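Local coordinates for protein trimeric intracellular cation channel type 1B.2 (Caenorhabditis elegans, PDB 5EIK) that forms a homotrimeric potassium channel of intracellular membranes, binds PIP2 and may supply counter-ion current during calcium release from internal stores, at the interface of chains A and B. Sequence-based numbering; all coordinates share one arbitrary frame. Chains: chain A/B, Uncharacterized protein Y57A10A.28.

The interface of chains A and B. Residues chain A 84-86, 89-90; chain B 80-82, 149, 152, 155.
This patch belongs to the subunit interface of a TRIC channel (TMEM38 family), a homotrimer, and probably lies towards the lumenal side of the membrane. Chain A brings the loop after its helix 72-81 and the 3-10 turn 87-90; chain B receives them between the C-terminal end of its own helix 72-81 and the start of helix 153-165.

A backbone-to-backbone hydrogen bond crosses here: the amide N of A:Ile86 donates its N-H to the carbonyl O of B:Leu80, 3.1 Å away. The N-H arrives in the plane of that carbonyl, with a C=O...N angle of 153°, but is moderately bent at the hydrogen (142°). Since B:Leu80 sits in the last turn of its helix, its carbonyl is capped by the neighbouring subunit.

The apolar packing centres on A:Ile86, which crosses B:Val155 obliquely. Both branches of the isoleucine, CG1 and CG2, meet both methyls of the valine, with CG1 to B:Val155 CG1 at 3.8 Å. B:Val155 has CG1 anti to its backbone N (chi1 175°), so its two methyls face the loop as a fork. On the other flank, CD1 of A:Ile86 reaches CB of B:Leu80 at 4.1 Å. At A:Ile86 an alanine removes both branches that pack between B:Val155 and B:Leu80, and the fit of the loop would probably loosen. A:Leu89 adds its CB against B:Val155 CG2.

A:Pro84 lies over the helix end of chain B. Its ring carbon CG rests 3.4 Å from the carbonyl O of B:Leu81, and its CA lies 3.9 Å from CA of B:Gly82. B:Tyr149 crosses the proline at about a right angle, presenting its phenol tip: OH stands 3.7 Å from A:Pro84 CG, a van der Waals contact.

At the far edge, the aliphatic stem of A:Lys90 passes B:Ser152, CG to the hydroxyl OG at 4.0 Å.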
# COMPACT_ATOMS: atom_id res chain seq x y z
N PRO A 84 8.59 -6.19 -9.27
CA PRO A 84 8.52 -4.72 -9.39
C PRO A 84 7.10 -4.32 -9.77
O PRO A 84 6.56 -4.82 -10.76
CB PRO A 84 9.54 -4.42 -10.48
CG PRO A 84 10.59 -5.47 -10.24
CD PRO A 84 9.74 -6.72 -10.02
N ILE A 85 6.50 -3.42 -9.00
CA ILE A 85 5.13 -2.96 -9.25
C ILE A 85 5.01 -2.35 -10.64
O ILE A 85 3.94 -2.35 -11.25
CB ILE A 85 4.70 -1.88 -8.23
CG1 ILE A 85 4.78 -2.44 -6.82
CG2 ILE A 85 3.27 -1.44 -8.51
CD1 ILE A 85 3.84 -3.60 -6.57
N ILE A 86 6.12 -1.82 -11.12
CA ILE A 86 6.23 -1.16 -12.39
C ILE A 86 6.20 -2.11 -13.60
O ILE A 86 5.91 -1.68 -14.72
CB ILE A 86 7.52 -0.29 -12.39
CG1 ILE A 86 7.19 1.10 -12.91
CG2 ILE A 86 8.65 -0.95 -13.19
CD1 ILE A 86 6.12 1.77 -12.11
N LEU A 89 4.08 -1.92 -17.01
CA LEU A 89 4.37 -0.82 -17.93
C LEU A 89 5.42 -1.14 -18.98
O LEU A 89 5.76 -0.30 -19.81
CB LEU A 89 4.83 0.41 -17.15
CG LEU A 89 3.84 0.93 -16.11
CD1 LEU A 89 4.44 2.15 -15.45
CD2 LEU A 89 2.51 1.27 -16.76
N LYS A 90 5.92 -2.37 -18.96
CA LYS A 90 6.92 -2.80 -19.91
C LYS A 90 6.27 -3.51 -21.10
O LYS A 90 6.96 -4.01 -22.00
CB LYS A 90 7.92 -3.72 -19.21
CG LYS A 90 8.71 -3.01 -18.11
CD LYS A 90 9.11 -3.98 -17.00
CE LYS A 90 9.88 -5.17 -17.54
NZ LYS A 90 9.89 -6.32 -16.58
N LEU B 80 7.93 1.30 -6.29
CA LEU B 80 7.70 1.09 -7.71
C LEU B 80 8.67 0.11 -8.36
O LEU B 80 8.28 -0.67 -9.23
CB LEU B 80 7.77 2.42 -8.46
CG LEU B 80 6.79 3.51 -8.02
CD1 LEU B 80 7.02 4.74 -8.87
CD2 LEU B 80 5.34 3.02 -8.16
N LEU B 81 9.93 0.15 -7.94
CA LEU B 81 10.95 -0.72 -8.52
C LEU B 81 11.07 -2.09 -7.86
O LEU B 81 11.85 -2.92 -8.31
CB LEU B 81 12.30 -0.01 -8.48
CG LEU B 81 12.30 1.28 -9.31
CD1 LEU B 81 13.59 2.05 -9.08
CD2 LEU B 81 12.11 0.95 -10.79
N GLY B 82 10.30 -2.33 -6.81
CA GLY B 82 10.35 -3.61 -6.14
C GLY B 82 11.59 -3.79 -5.27
O GLY B 82 12.01 -4.92 -5.01
N TYR B 149 16.17 -0.12 -16.35
CA TYR B 149 15.30 -0.40 -17.50
C TYR B 149 15.61 0.57 -18.64
O TYR B 149 14.85 1.50 -18.92
CB TYR B 149 13.84 -0.26 -17.08
CG TYR B 149 13.47 -1.21 -15.97
CD1 TYR B 149 13.31 -2.57 -16.23
CD2 TYR B 149 13.32 -0.76 -14.66
CE1 TYR B 149 13.03 -3.47 -15.20
CE2 TYR B 149 13.04 -1.65 -13.63
CZ TYR B 149 12.90 -3.00 -13.90
OH TYR B 149 12.64 -3.88 -12.88
N SER B 152 12.65 1.49 -21.13
CA SER B 152 11.32 1.82 -20.62
C SER B 152 11.21 3.30 -20.29
O SER B 152 11.39 3.71 -19.15
CB SER B 152 11.02 0.99 -19.38
OG SER B 152 11.25 -0.39 -19.64
N VAL B 155 8.56 4.10 -17.46
CA VAL B 155 9.04 3.79 -16.12
C VAL B 155 10.02 4.87 -15.65
O VAL B 155 9.94 5.35 -14.51
CB VAL B 155 9.74 2.42 -16.08
CG1 VAL B 155 10.32 2.18 -14.70
CG2 VAL B 155 8.75 1.33 -16.41